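Omega-class glutathione S-transferase (Bombyx mori, PDB 3WD6) binds glutathione and, as an omega-class member of the glutathione transferase superfamily, probably catalyses glutathione transfer and glutathione-dependent reduction of dehydroascorbate. Local coordinates at residues 30-35 with 42-47; 116-121 with 163-168; 123-128 with 155-160; 184-189 with 206-211. All coordinates share one frame; numbering follows the deposited sequence.

Contact 1 (30-35 with 42-47)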
loop_
_atom_site.group_PDB
_atom_site.type_symbol
_atom_site.label_atom_id
_atom_site.label_comp_id
_atom_site.label_asym_id
_atom_site.label_seq_id
_atom_site.Cartn_x
_atom_site.Cartn_y
_atom_site.Cartn_z
ATOM N N LEU A 30 -7.097 16.506 8.279
ATOM C CA LEU A 30 -7.344 15.079 8.107
ATOM C C LEU A 30 -6.071 14.333 8.490
ATOM O O LEU A 30 -4.962 14.685 8.034
ATOM C CB LEU A 30 -7.723 14.755 6.662
ATOM C CG LEU A 30 -8.238 13.318 6.472
ATOM C CD1 LEU A 30 -9.483 13.272 5.577
ATOM C CD2 LEU A 30 -7.147 12.447 5.912
ATOM N N ARG A 31 -6.225 13.322 9.344
ATOM C CA ARG A 31 -5.084 12.608 9.895
ATOM C C ARG A 31 -5.117 11.124 9.561
ATOM O O ARG A 31 -6.157 10.452 9.706
ATOM C CB ARG A 31 -5.047 12.768 11.413
ATOM C CG ARG A 31 -4.187 11.703 12.113
ATOM C CD ARG A 31 -4.267 11.843 13.617
ATOM N NE ARG A 31 -3.824 13.165 14.065
ATOM C CZ ARG A 31 -3.855 13.561 15.332
ATOM N NH1 ARG A 31 -4.315 12.736 16.263
ATOM N NH2 ARG A 31 -3.436 14.772 15.667
ATOM N N VAL A 32 -3.967 10.597 9.147
ATOM C CA VAL A 32 -3.850 9.164 8.901
ATOM C C VAL A 32 -3.059 8.490 10.015
ATOM O O VAL A 32 -1.900 8.859 10.248
ATOM C CB VAL A 32 -3.096 8.880 7.570
ATOM C CG1 VAL A 32 -3.062 7.371 7.261
ATOM C CG2 VAL A 32 -3.730 9.652 6.420
ATOM N N TYR A 33 -3.663 7.503 10.682
ATOM C CA TYR A 33 -2.891 6.601 11.546
ATOM C C TYR A 33 -2.225 5.565 10.646
ATOM O O TYR A 33 -2.903 4.782 9.959
ATOM C CB TYR A 33 -3.762 5.957 12.651
ATOM C CG TYR A 33 -4.294 7.021 13.580
ATOM C CD1 TYR A 33 -3.504 7.525 14.604
ATOM C CD2 TYR A 33 -5.561 7.581 13.388
ATOM C CE1 TYR A 33 -3.963 8.529 15.437
ATOM C CE2 TYR A 33 -6.030 8.595 14.224
ATOM C CZ TYR A 33 -5.222 9.061 15.242
ATOM O OH TYR A 33 -5.656 10.067 16.073
ATOM N N ASN A 34 -0.895 5.575 10.648
ATOM C CA ASN A 34 -0.109 4.893 9.625
ATOM C C ASN A 34 1.006 4.070 10.254
ATOM O O ASN A 34 1.301 4.244 11.450
ATOM C CB ASN A 34 0.518 5.991 8.748
ATOM C CG ASN A 34 1.284 5.452 7.555
ATOM O OD1 ASN A 34 0.789 4.608 6.792
ATOM N ND2 ASN A 34 2.507 5.958 7.373
ATOM N N MET A 35 1.616 3.172 9.475
ATOM C CA MET A 35 3.009 2.825 9.745
ATOM C C MET A 35 3.769 2.714 8.432
ATOM O O MET A 35 3.272 2.138 7.460
ATOM C CB MET A 35 3.182 1.633 10.680
ATOM C CG MET A 35 3.378 0.325 10.018
ATOM S SD MET A 35 5.115 -0.147 9.710
ATOM C CE MET A 35 4.782 -1.886 9.332
ATOM N N GLN A 42 -0.334 2.273 3.007
ATOM C CA GLN A 42 0.189 2.977 1.822
ATOM C C GLN A 42 -0.924 3.330 0.814
ATOM O O GLN A 42 -0.879 4.379 0.153
ATOM C CB GLN A 42 1.294 2.178 1.126
ATOM C CG GLN A 42 1.992 2.960 0.018
ATOM C CD GLN A 42 3.113 2.170 -0.652
ATOM O OE1 GLN A 42 3.350 0.994 -0.312
ATOM N NE2 GLN A 42 3.803 2.806 -1.621
ATOM N N ARG A 43 -1.917 2.450 0.704
ATOM C CA ARG A 43 -3.092 2.720 -0.122
ATOM C C ARG A 43 -3.709 4.064 0.215
ATOM O O ARG A 43 -4.086 4.829 -0.688
ATOM C CB ARG A 43 -4.145 1.624 0.073
ATOM C CG ARG A 43 -3.798 0.331 -0.578
ATOM C CD ARG A 43 -4.714 -0.734 -0.088
ATOM N NE ARG A 43 -4.740 -1.881 -0.990
ATOM C CZ ARG A 43 -5.454 -2.975 -0.773
ATOM N NH1 ARG A 43 -6.190 -3.076 0.344
ATOM N NH2 ARG A 43 -5.435 -3.956 -1.677
ATOM N N THR A 44 -3.822 4.351 1.512
ATOM C CA THR A 44 -4.465 5.583 1.949
ATOM C C THR A 44 -3.583 6.793 1.603
ATOM O O THR A 44 -4.078 7.803 1.095
ATOM C CB THR A 44 -4.795 5.522 3.453
ATOM O OG1 THR A 44 -5.666 4.402 3.709
ATOM C CG2 THR A 44 -5.459 6.819 3.912
ATOM N N ILE A 45 -2.277 6.690 1.872
ATOM C CA ILE A 45 -1.300 7.724 1.464
ATOM C C ILE A 45 -1.337 8.025 -0.044
ATOM O O ILE A 45 -1.377 9.194 -0.460
ATOM C CB ILE A 45 0.148 7.280 1.791
ATOM C CG1 ILE A 45 0.273 6.820 3.254
ATOM C CG2 ILE A 45 1.137 8.374 1.439
ATOM C CD1 ILE A 45 -0.048 7.912 4.256
ATOM N N LEU A 46 -1.295 6.975 -0.864
ATOM C CA LEU A 46 -1.302 7.156 -2.312
ATOM C C LEU A 46 -2.532 7.949 -2.720
ATOM O O LEU A 46 -2.434 8.940 -3.441
ATOM C CB LEU A 46 -1.306 5.801 -3.046
ATOM C CG LEU A 46 -0.044 4.953 -2.863
ATOM C CD1 LEU A 46 -0.220 3.605 -3.522
ATOM C CD2 LEU A 46 1.205 5.691 -3.407
ATOM N N ALA A 47 -3.690 7.501 -2.243
ATOM C CA ALA A 47 -4.936 8.148 -2.587
ATOM C C ALA A 47 -4.868 9.619 -2.191
ATOM O O ALA A 47 -5.117 10.517 -3.023
ATOM C CB ALA A 47 -6.124 7.431 -1.916
#
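V32 on strand 31-34 and T44 on helix 39-51 lie alongside each other, pointing opposite ways, and T44 CG2 sits against both prongs of the valine, 4.2 Å from V32 CG1 and 4.2 Å from V32 CG2. In the threonine, chi1 of -59° puts OG1 beside the backbone N and the methyl anti to it, which presents CG2 to the strand while OG1 hydrogen-bonds T95 on helix 92-102. I45 starts off beside the strand rather than at it, but its chain bends inward: CD1 ends 4.3 Å from V32 CG1. Its CG1 lies 4.2 Å from N34 OD1, a van der Waals contact with the amide oxygen. The other end of that amide, ND2, is held by N59 and the hydroxyl of Y224, two bonds that fix its rotation. The short axes run nearly antiparallel at 151°, with a closest approach of 9.4 Å. Strand 31-34, helix 39-51 and strand 56-60 form a beta-alpha-beta unit of the thioredoxin-like N-terminal domain, and this contact packs the helix on its first strand. From the same helix, R43 NH1 hydrogen-bonds S92 OG, a glutathione-binding residue, and N34 lies near C38, another. All four touching residues are buried; T44 OG1 and N34 ND2 bond outside the two segments, while N34 OD1 meets carbon of I45 here, consistent with cohesion resting on dispersion and burial.

Contact 2 (116-121 with 163-168)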
loop_
_atom_site.group_PDB
_atom_site.type_symbol
_atom_site.label_atom_id
_atom_site.label_comp_id
_atom_site.label_asym_id
_atom_site.label_seq_id
_atom_site.Cartn_x
_atom_site.Cartn_y
_atom_site.Cartn_z
ATOM N N LYS A 116 -16.182 0.435 -12.526
ATOM C CA LYS A 116 -15.876 0.438 -11.104
ATOM C C LYS A 116 -15.664 -1.000 -10.624
ATOM O O LYS A 116 -14.657 -1.308 -9.963
ATOM C CB LYS A 116 -17.015 1.097 -10.308
ATOM C CG LYS A 116 -16.575 1.656 -8.953
ATOM C CD LYS A 116 -17.733 2.272 -8.155
ATOM C CE LYS A 116 -18.345 3.477 -8.867
ATOM N NZ LYS A 116 -18.295 4.738 -8.055
ATOM N N ALA A 117 -16.607 -1.882 -10.966
ATOM C CA ALA A 117 -16.548 -3.268 -10.512
ATOM C C ALA A 117 -15.264 -3.929 -10.981
ATOM O O ALA A 117 -14.568 -4.569 -10.185
ATOM C CB ALA A 117 -17.763 -4.056 -10.995
ATOM N N LEU A 118 -14.967 -3.789 -12.275
ATOM C CA LEU A 118 -13.744 -4.335 -12.863
ATOM C C LEU A 118 -12.503 -3.886 -12.096
ATOM O O LEU A 118 -11.609 -4.689 -11.815
ATOM C CB LEU A 118 -13.618 -3.907 -14.319
ATOM C CG LEU A 118 -14.339 -4.772 -15.355
ATOM C CD1 LEU A 118 -15.487 -5.550 -14.712
ATOM C CD2 LEU A 118 -14.815 -3.923 -16.539
ATOM N N ASP A 119 -12.439 -2.607 -11.749
ATOM C CA ASP A 119 -11.330 -2.139 -10.938
ATOM C C ASP A 119 -11.217 -2.885 -9.614
ATOM O O ASP A 119 -10.121 -3.285 -9.233
ATOM C CB ASP A 119 -11.429 -0.643 -10.704
ATOM C CG ASP A 119 -10.703 0.143 -11.761
ATOM O OD1 ASP A 119 -10.434 -0.435 -12.853
ATOM O OD2 ASP A 119 -10.385 1.325 -11.492
ATOM N N LYS A 120 -12.336 -3.100 -8.929
ATOM C CA LYS A 120 -12.297 -3.784 -7.634
ATOM C C LYS A 120 -11.871 -5.246 -7.803
ATOM O O LYS A 120 -11.123 -5.791 -6.977
ATOM C CB LYS A 120 -13.651 -3.688 -6.913
ATOM C CG LYS A 120 -14.244 -2.277 -6.885
ATOM C CD LYS A 120 -15.253 -2.111 -5.750
ATOM C CE LYS A 120 -15.436 -0.617 -5.419
ATOM N NZ LYS A 120 -15.974 -0.347 -4.041
ATOM N N ILE A 121 -12.336 -5.871 -8.885
ATOM C CA ILE A 121 -11.908 -7.219 -9.234
ATOM C C ILE A 121 -10.389 -7.249 -9.396
ATOM O O ILE A 121 -9.686 -8.058 -8.769
ATOM C CB ILE A 121 -12.634 -7.713 -10.516
ATOM C CG1 ILE A 121 -14.115 -7.961 -10.171
ATOM C CG2 ILE A 121 -11.965 -8.971 -11.099
ATOM C CD1 ILE A 121 -15.045 -8.180 -11.368
ATOM N N LYS A 163 -2.965 -5.142 -20.741
ATOM C CA LYS A 163 -2.861 -5.371 -22.173
ATOM C C LYS A 163 -4.175 -5.061 -22.877
ATOM O O LYS A 163 -4.192 -4.320 -23.862
ATOM C CB LYS A 163 -2.450 -6.811 -22.478
ATOM C CG LYS A 163 -2.196 -7.083 -23.969
ATOM C CD LYS A 163 -1.774 -8.539 -24.181
ATOM C CE LYS A 163 -1.586 -8.853 -25.654
ATOM N NZ LYS A 163 -2.345 -10.082 -26.031
ATOM N N ASN A 164 -5.272 -5.624 -22.384
ATOM C CA ASN A 164 -6.551 -5.402 -23.040
ATOM C C ASN A 164 -6.949 -3.936 -23.061
ATOM O O ASN A 164 -7.447 -3.458 -24.064
ATOM C CB ASN A 164 -7.669 -6.267 -22.420
ATOM C CG ASN A 164 -7.505 -7.755 -22.751
ATOM O OD1 ASN A 164 -6.953 -8.116 -23.804
ATOM N ND2 ASN A 164 -7.967 -8.621 -21.847
ATOM N N ARG A 165 -6.737 -3.225 -21.956
ATOM C CA ARG A 165 -7.134 -1.814 -21.880
ATOM C C ARG A 165 -6.261 -0.935 -22.782
ATOM O O ARG A 165 -6.695 0.114 -23.229
ATOM C CB ARG A 165 -7.088 -1.314 -20.432
ATOM C CG ARG A 165 -8.173 -1.913 -19.560
ATOM C CD ARG A 165 -7.868 -1.823 -18.043
ATOM N NE ARG A 165 -8.970 -2.405 -17.261
ATOM C CZ ARG A 165 -9.495 -1.860 -16.164
ATOM N NH1 ARG A 165 -9.021 -0.713 -15.684
ATOM N NH2 ARG A 165 -10.488 -2.472 -15.535
ATOM N N GLY A 166 -5.029 -1.364 -23.027
ATOM C CA GLY A 166 -4.151 -0.666 -23.945
ATOM C C GLY A 166 -3.615 0.665 -23.450
ATOM O O GLY A 166 -2.945 1.385 -24.201
ATOM N N THR A 167 -3.893 1.016 -22.198
ATOM C CA THR A 167 -3.430 2.314 -21.708
ATOM C C THR A 167 -2.131 2.201 -20.905
ATOM O O THR A 167 -1.626 1.093 -20.665
ATOM C CB THR A 167 -4.537 3.108 -20.956
ATOM O OG1 THR A 167 -5.051 2.330 -19.873
ATOM C CG2 THR A 167 -5.698 3.448 -21.909
ATOM N N VAL A 168 -1.581 3.344 -20.510
ATOM C CA VAL A 168 -0.343 3.348 -19.745
ATOM C C VAL A 168 -0.597 2.676 -18.404
ATOM O O VAL A 168 0.216 1.857 -17.934
ATOM C CB VAL A 168 0.179 4.790 -19.525
ATOM C CG1 VAL A 168 1.428 4.805 -18.619
ATOM C CG2 VAL A 168 0.460 5.460 -20.880
#
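The R165 guanidinium meets helix 113-125 along its edge, near its own plane, where D119 OD1 and L118 CB both lie. Toward the D119 carboxylate it is turned so that the two planes differ by only 20°. One carboxylate oxygen does the work: D119 OD1 accepts from R165 NH1 at 3.2 Å, a salt bridge with an N-H...O angle of 153°, and the approach is nearly along the C-O axis of OD1. A second, weak bond comes to the same oxygen from R165 NH2 at 3.4 Å, so both nitrogens converge on one oxygen, an end-on pairing rather than a two-oxygen, two-nitrogen bridge. NH2 also rests 3.7 Å from L118 CB, on the residue just before D119. The arginine reaches across because its chain is extended from CG to NE, spanning a gap of 11.5 Å between L118 CA and R165 CA. The stronger partner of NH1 is the carbonyl oxygen of L170, so NH1 is shared between it and D119. R165 ends helix 145-165, and G166, with positive phi (72°), turns the chain away into the loop that supplies L170. The contact thus ties helix 113-125 to the C-terminal end of helix 145-165 in the helical domain. D119 OD2 lies close to D171 OD1, a like-charge pairing, so the arginine would offset part of the negative charge gathered there and could favour ionised carboxylates.

Contact 3 (123-128 with 155-160)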
loop_
_atom_site.group_PDB
_atom_site.type_symbol
_atom_site.label_atom_id
_atom_site.label_comp_id
_atom_site.label_asym_id
_atom_site.label_seq_id
_atom_site.Cartn_x
_atom_site.Cartn_y
_atom_site.Cartn_z
ATOM N N VAL A 123 -8.148 -5.310 -8.123
ATOM C CA VAL A 123 -7.534 -5.229 -6.800
ATOM C C VAL A 123 -7.546 -6.578 -6.078
ATOM O O VAL A 123 -6.531 -6.966 -5.495
ATOM C CB VAL A 123 -8.237 -4.207 -5.897
ATOM C CG1 VAL A 123 -7.684 -4.316 -4.476
ATOM C CG2 VAL A 123 -8.073 -2.812 -6.453
ATOM N N GLU A 124 -8.691 -7.273 -6.102
ATOM C CA GLU A 124 -8.817 -8.604 -5.483
ATOM C C GLU A 124 -7.833 -9.546 -6.116
ATOM O O GLU A 124 -7.220 -10.354 -5.424
ATOM C CB GLU A 124 -10.216 -9.216 -5.676
ATOM C CG GLU A 124 -11.056 -9.386 -4.414
ATOM C CD GLU A 124 -10.328 -10.091 -3.252
ATOM O OE1 GLU A 124 -9.981 -11.297 -3.388
ATOM O OE2 GLU A 124 -10.140 -9.430 -2.188
ATOM N N ALA A 125 -7.693 -9.450 -7.434
ATOM C CA ALA A 125 -6.705 -10.262 -8.142
ATOM C C ALA A 125 -5.283 -10.179 -7.520
ATOM O O ALA A 125 -4.465 -11.082 -7.733
ATOM C CB ALA A 125 -6.687 -9.928 -9.651
ATOM N N SER A 126 -4.974 -9.141 -6.741
ATOM C CA SER A 126 -3.626 -9.104 -6.155
ATOM C C SER A 126 -3.457 -9.841 -4.803
ATOM O O SER A 126 -2.346 -9.874 -4.241
ATOM C CB SER A 126 -3.097 -7.679 -6.044
ATOM O OG SER A 126 -3.746 -6.979 -4.989
ATOM N N ALA A 127 -4.526 -10.443 -4.293
ATOM C CA ALA A 127 -4.436 -11.174 -3.017
ATOM C C ALA A 127 -3.306 -12.229 -2.969
ATOM O O ALA A 127 -2.565 -12.300 -1.980
ATOM C CB ALA A 127 -5.781 -11.808 -2.643
ATOM N N PRO A 128 -3.168 -13.050 -4.036
ATOM C CA PRO A 128 -2.093 -14.059 -4.072
ATOM C C PRO A 128 -0.708 -13.426 -3.961
ATOM O O PRO A 128 0.227 -14.039 -3.416
ATOM C CB PRO A 128 -2.263 -14.709 -5.449
ATOM C CG PRO A 128 -3.707 -14.526 -5.760
ATOM C CD PRO A 128 -4.071 -13.171 -5.195
ATOM N N LEU A 155 -0.177 -12.238 -11.473
ATOM C CA LEU A 155 0.512 -11.335 -12.381
ATOM C C LEU A 155 -0.058 -11.448 -13.802
ATOM O O LEU A 155 -0.335 -10.425 -14.441
ATOM C CB LEU A 155 2.010 -11.620 -12.382
ATOM C CG LEU A 155 2.663 -11.586 -10.994
ATOM C CD1 LEU A 155 4.106 -12.047 -11.084
ATOM C CD2 LEU A 155 2.564 -10.196 -10.366
ATOM N N ASP A 156 -0.246 -12.682 -14.283
ATOM C CA ASP A 156 -0.781 -12.904 -15.620
ATOM C C ASP A 156 -2.083 -12.137 -15.808
ATOM O O ASP A 156 -2.275 -11.441 -16.817
ATOM C CB ASP A 156 -1.032 -14.398 -15.888
ATOM C CG ASP A 156 0.252 -15.210 -15.972
ATOM O OD1 ASP A 156 1.333 -14.619 -16.207
ATOM O OD2 ASP A 156 0.179 -16.457 -15.808
ATOM N N PHE A 157 -2.980 -12.283 -14.838
ATOM C CA PHE A 157 -4.315 -11.703 -14.936
ATOM C C PHE A 157 -4.202 -10.191 -15.016
ATOM O O PHE A 157 -4.827 -9.555 -15.878
ATOM C CB PHE A 157 -5.166 -12.110 -13.733
ATOM C CG PHE A 157 -6.561 -11.552 -13.755
ATOM C CD1 PHE A 157 -7.582 -12.236 -14.400
ATOM C CD2 PHE A 157 -6.862 -10.353 -13.114
ATOM C CE1 PHE A 157 -8.880 -11.742 -14.420
ATOM C CE2 PHE A 157 -8.167 -9.847 -13.132
ATOM C CZ PHE A 157 -9.184 -10.552 -13.786
ATOM N N ILE A 158 -3.393 -9.617 -14.131
ATOM C CA ILE A 158 -3.248 -8.168 -14.077
ATOM C C ILE A 158 -2.627 -7.606 -15.364
ATOM O O ILE A 158 -3.183 -6.688 -15.987
ATOM C CB ILE A 158 -2.471 -7.741 -12.836
ATOM C CG1 ILE A 158 -3.260 -8.167 -11.593
ATOM C CG2 ILE A 158 -2.247 -6.236 -12.853
ATOM C CD1 ILE A 158 -2.565 -7.873 -10.272
ATOM N N GLN A 159 -1.500 -8.180 -15.778
ATOM C CA GLN A 159 -0.891 -7.810 -17.047
ATOM C C GLN A 159 -1.891 -7.876 -18.196
ATOM O O GLN A 159 -1.949 -6.962 -19.017
ATOM C CB GLN A 159 0.306 -8.698 -17.361
ATOM C CG GLN A 159 1.155 -8.205 -18.530
ATOM C CD GLN A 159 2.490 -8.923 -18.571
ATOM O OE1 GLN A 159 3.572 -8.297 -18.553
ATOM N NE2 GLN A 159 2.426 -10.244 -18.610
ATOM N N GLU A 160 -2.679 -8.947 -18.252
ATOM C CA GLU A 160 -3.667 -9.086 -19.328
ATOM C C GLU A 160 -4.721 -7.956 -19.299
ATOM O O GLU A 160 -5.095 -7.419 -20.347
ATOM C CB GLU A 160 -4.312 -10.490 -19.314
ATOM C CG GLU A 160 -5.074 -10.881 -20.606
ATOM C CD GLU A 160 -4.162 -10.982 -21.863
ATOM O OE1 GLU A 160 -2.925 -11.189 -21.721
ATOM O OE2 GLU A 160 -4.689 -10.862 -23.005
#
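A125 and F157 make the closest contact between segments 123-128 and 155-160. A125 CB is 3.5 Å from F157 CD2 and 3.8 Å from F157 CE2, approaching the ring obliquely. With CG anti to its backbone N (chi1 180°), the phenylalanine swings its ring out to this methyl. I158, one residue on, adds its own branch: CG1 lies 4.3 Å from A125 CB, and the end of the same chain, CD1, lies 4.3 Å from S126 CB. The alanine therefore sits against two side chains of one helix, and the small methyl permits the backbones to come near, with A125 CA and I158 CA 7.2 Å apart. Across the interface itself the touches are apolar; the serine's polar bonds run within 123-128 and on to Q130. S126 OG donates to V123 O at 2.8 Å, in the carbonyl plane with a C=O...donor angle of 154°, and the backbone N of S126 uses that oxygen too. OG further pairs with Q130 NE2, while S126 touches I182 of helix 177-189. These bonds lie at the break, at S126, between two consecutive helices of the C-terminal domain, 113-125 and 127-138. S126 OG is thus engaged by V123 O and Q130 NE2, and it is S126 CB that meets I158; the chemistry implies a joint held by apolar packing, while the serine's bonds bridge the break between the two helices, consistent with their steadying it.

Contact 4 (184-189 with 206-211)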
loop_
_atom_site.group_PDB
_atom_site.type_symbol
_atom_site.label_atom_id
_atom_site.label_comp_id
_atom_site.label_asym_id
_atom_site.label_seq_id
_atom_site.Cartn_x
_atom_site.Cartn_y
_atom_site.Cartn_z
ATOM N N PRO A 184 1.304 -1.008 -3.732
ATOM C CA PRO A 184 2.285 -1.270 -2.663
ATOM C C PRO A 184 3.000 -2.618 -2.812
ATOM O O PRO A 184 4.172 -2.786 -2.405
ATOM C CB PRO A 184 1.421 -1.279 -1.390
ATOM C CG PRO A 184 0.245 -0.388 -1.739
ATOM C CD PRO A 184 -0.037 -0.677 -3.198
ATOM N N TRP A 185 2.292 -3.597 -3.367
ATOM C CA TRP A 185 2.909 -4.909 -3.498
ATOM C C TRP A 185 3.902 -4.924 -4.636
ATOM O O TRP A 185 4.960 -5.538 -4.515
ATOM C CB TRP A 185 1.876 -6.029 -3.536
ATOM C CG TRP A 185 1.290 -6.114 -2.178
ATOM C CD1 TRP A 185 1.782 -6.831 -1.114
ATOM C CD2 TRP A 185 0.167 -5.366 -1.673
ATOM N NE1 TRP A 185 1.007 -6.606 0.001
ATOM C CE2 TRP A 185 0.011 -5.717 -0.309
ATOM C CE3 TRP A 185 -0.731 -4.457 -2.245
ATOM C CZ2 TRP A 185 -1.002 -5.187 0.491
ATOM C CZ3 TRP A 185 -1.746 -3.932 -1.450
ATOM C CH2 TRP A 185 -1.873 -4.300 -0.094
ATOM N N PHE A 186 3.597 -4.204 -5.713
ATOM C CA PHE A 186 4.601 -4.015 -6.748
ATOM C C PHE A 186 5.843 -3.269 -6.227
ATOM O O PHE A 186 6.978 -3.588 -6.639
ATOM C CB PHE A 186 4.001 -3.329 -7.972
ATOM C CG PHE A 186 3.043 -4.206 -8.730
ATOM C CD1 PHE A 186 3.304 -5.577 -8.888
ATOM C CD2 PHE A 186 1.871 -3.677 -9.265
ATOM C CE1 PHE A 186 2.408 -6.405 -9.580
ATOM C CE2 PHE A 186 0.978 -4.491 -9.970
ATOM C CZ PHE A 186 1.247 -5.858 -10.125
ATOM N N GLU A 187 5.645 -2.287 -5.341
ATOM C CA GLU A 187 6.778 -1.556 -4.794
ATOM C C GLU A 187 7.684 -2.547 -4.077
ATOM O O GLU A 187 8.918 -2.469 -4.171
ATOM C CB GLU A 187 6.337 -0.435 -3.827
ATOM C CG GLU A 187 7.518 0.426 -3.336
ATOM C CD GLU A 187 7.117 1.722 -2.612
ATOM O OE1 GLU A 187 7.812 2.112 -1.639
ATOM O OE2 GLU A 187 6.124 2.376 -3.018
ATOM N N ARG A 188 7.058 -3.493 -3.380
ATOM C CA ARG A 188 7.777 -4.487 -2.581
ATOM C C ARG A 188 8.391 -5.589 -3.450
ATOM O O ARG A 188 9.481 -6.083 -3.153
ATOM C CB ARG A 188 6.858 -5.069 -1.490
ATOM C CG ARG A 188 6.784 -4.199 -0.217
ATOM C CD ARG A 188 5.367 -4.037 0.325
ATOM N NE ARG A 188 5.315 -3.098 1.455
ATOM C CZ ARG A 188 5.043 -1.798 1.341
ATOM N NH1 ARG A 188 4.785 -1.273 0.152
ATOM N NH2 ARG A 188 5.015 -1.023 2.412
ATOM N N LEU A 189 7.713 -5.947 -4.538
ATOM C CA LEU A 189 8.207 -6.988 -5.439
ATOM C C LEU A 189 9.645 -6.644 -5.861
ATOM O O LEU A 189 10.499 -7.531 -5.985
ATOM C CB LEU A 189 7.275 -7.130 -6.666
ATOM C CG LEU A 189 7.508 -8.172 -7.778
ATOM C CD1 LEU A 189 6.253 -8.359 -8.636
ATOM C CD2 LEU A 189 8.711 -7.832 -8.669
ATOM N N SER A 206 7.288 -8.362 -19.630
ATOM C CA SER A 206 7.837 -7.092 -20.076
ATOM C C SER A 206 6.816 -5.950 -19.972
ATOM O O SER A 206 7.173 -4.818 -19.666
ATOM C CB SER A 206 8.409 -7.192 -21.496
ATOM O OG SER A 206 7.403 -6.977 -22.466
ATOM N N LEU A 207 5.547 -6.237 -20.224
ATOM C CA LEU A 207 4.552 -5.180 -20.151
ATOM C C LEU A 207 4.363 -4.749 -18.696
ATOM O O LEU A 207 4.266 -3.553 -18.399
ATOM C CB LEU A 207 3.219 -5.636 -20.742
ATOM C CG LEU A 207 2.158 -4.528 -20.707
ATOM C CD1 LEU A 207 2.577 -3.361 -21.604
ATOM C CD2 LEU A 207 0.782 -5.063 -21.100
ATOM N N LEU A 208 4.311 -5.729 -17.796
ATOM C CA LEU A 208 4.155 -5.447 -16.369
ATOM C C LEU A 208 5.394 -4.718 -15.799
ATOM O O LEU A 208 5.281 -3.766 -15.008
ATOM C CB LEU A 208 3.884 -6.745 -15.613
ATOM C CG LEU A 208 3.282 -6.637 -14.216
ATOM C CD1 LEU A 208 2.096 -5.689 -14.223
ATOM C CD2 LEU A 208 2.852 -8.027 -13.723
ATOM N N LEU A 209 6.575 -5.159 -16.214
ATOM C CA LEU A 209 7.801 -4.507 -15.782
ATOM C C LEU A 209 7.865 -3.062 -16.272
ATOM O O LEU A 209 8.347 -2.181 -15.560
ATOM C CB LEU A 209 9.011 -5.307 -16.242
ATOM C CG LEU A 209 9.174 -6.607 -15.446
ATOM C CD1 LEU A 209 10.055 -7.624 -16.176
ATOM C CD2 LEU A 209 9.740 -6.285 -14.071
ATOM N N GLU A 210 7.361 -2.816 -17.478
ATOM C CA GLU A 210 7.282 -1.458 -18.015
ATOM C C GLU A 210 6.308 -0.582 -17.204
ATOM O O GLU A 210 6.606 0.569 -16.856
ATOM C CB GLU A 210 6.849 -1.510 -19.478
ATOM C CG GLU A 210 6.761 -0.156 -20.182
ATOM C CD GLU A 210 6.139 -0.297 -21.578
ATOM O OE1 GLU A 210 5.916 0.753 -22.250
ATOM O OE2 GLU A 210 5.870 -1.462 -22.004
ATOM N N TYR A 211 5.144 -1.153 -16.901
ATOM C CA TYR A 211 4.125 -0.490 -16.096
ATOM C C TYR A 211 4.690 -0.130 -14.715
ATOM O O TYR A 211 4.465 0.960 -14.213
ATOM C CB TYR A 211 2.901 -1.409 -16.005
ATOM C CG TYR A 211 1.911 -1.123 -14.900
ATOM C CD1 TYR A 211 0.953 -0.114 -15.035
ATOM C CD2 TYR A 211 1.895 -1.899 -13.742
ATOM C CE1 TYR A 211 0.019 0.134 -14.031
ATOM C CE2 TYR A 211 0.962 -1.652 -12.722
ATOM C CZ TYR A 211 0.029 -0.640 -12.881
ATOM O OH TYR A 211 -0.884 -0.402 -11.882
#
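F186 lies between helices 177-189 and 206-216 and meets two side chains of the second. Its CE2 lies 4.0 Å from Y211 CE2, and CD2 lies 4.1 Å from that same tyrosine carbon; the contact falls at the edge of the Y211 ring, near its plane, and comes to the F186 ring obliquely. Its CZ meets L208 CD1 at 4.2 Å. Both partners cross the phenylalanine at about a right angle. The leucine delivers CD1 by setting CG anti to its backbone N (chi1 -162°), whereas Y211 leaves its helix at a slant to the other one, and its ring edge comes nearer. These helices belong to the all-helical C-terminal domain of the glutathione transferase fold, and helix 145-165 closes the cluster, with L155 on F186 and L162 on Y211. Farther out, the tyrosine hydroxyl is anchored by D179, from the first turn of helix 177-189. On the far flank of that helix, P184 O accepts from R188 N at 3.1 Å and from R188 NH1 at 3.0 Å, which arrive from opposite faces of the carbonyl plane. The arginine also bonds the carbonyl oxygen of Y37.

In the fold
Contact 1 belongs to the thioredoxin-like domain and contacts 2, 3 and 4 to the helical one. The domains are joined directly: Q42 OE1 lies 2.7 Å from R188 NH1, and Q42 NE2 lies 2.7 Å from E187 OE2, both probable hydrogen bonds between contacts 1 and 4. R43 NH2 also packs on V123 CG1 of contact 3 at 3.6 Å. Contacts 2 and 3 share helices 113-125 and 145-165, with centres 11 Å apart. Contact 3 reaches contact 4 through Q159 OE1, 2.8 Å from L208 N. Glutathione lies about 7 Å from the T44 side chain and about 11 Å from that of S126, whereas contacts 2 and 4 lie away from the annotated sites.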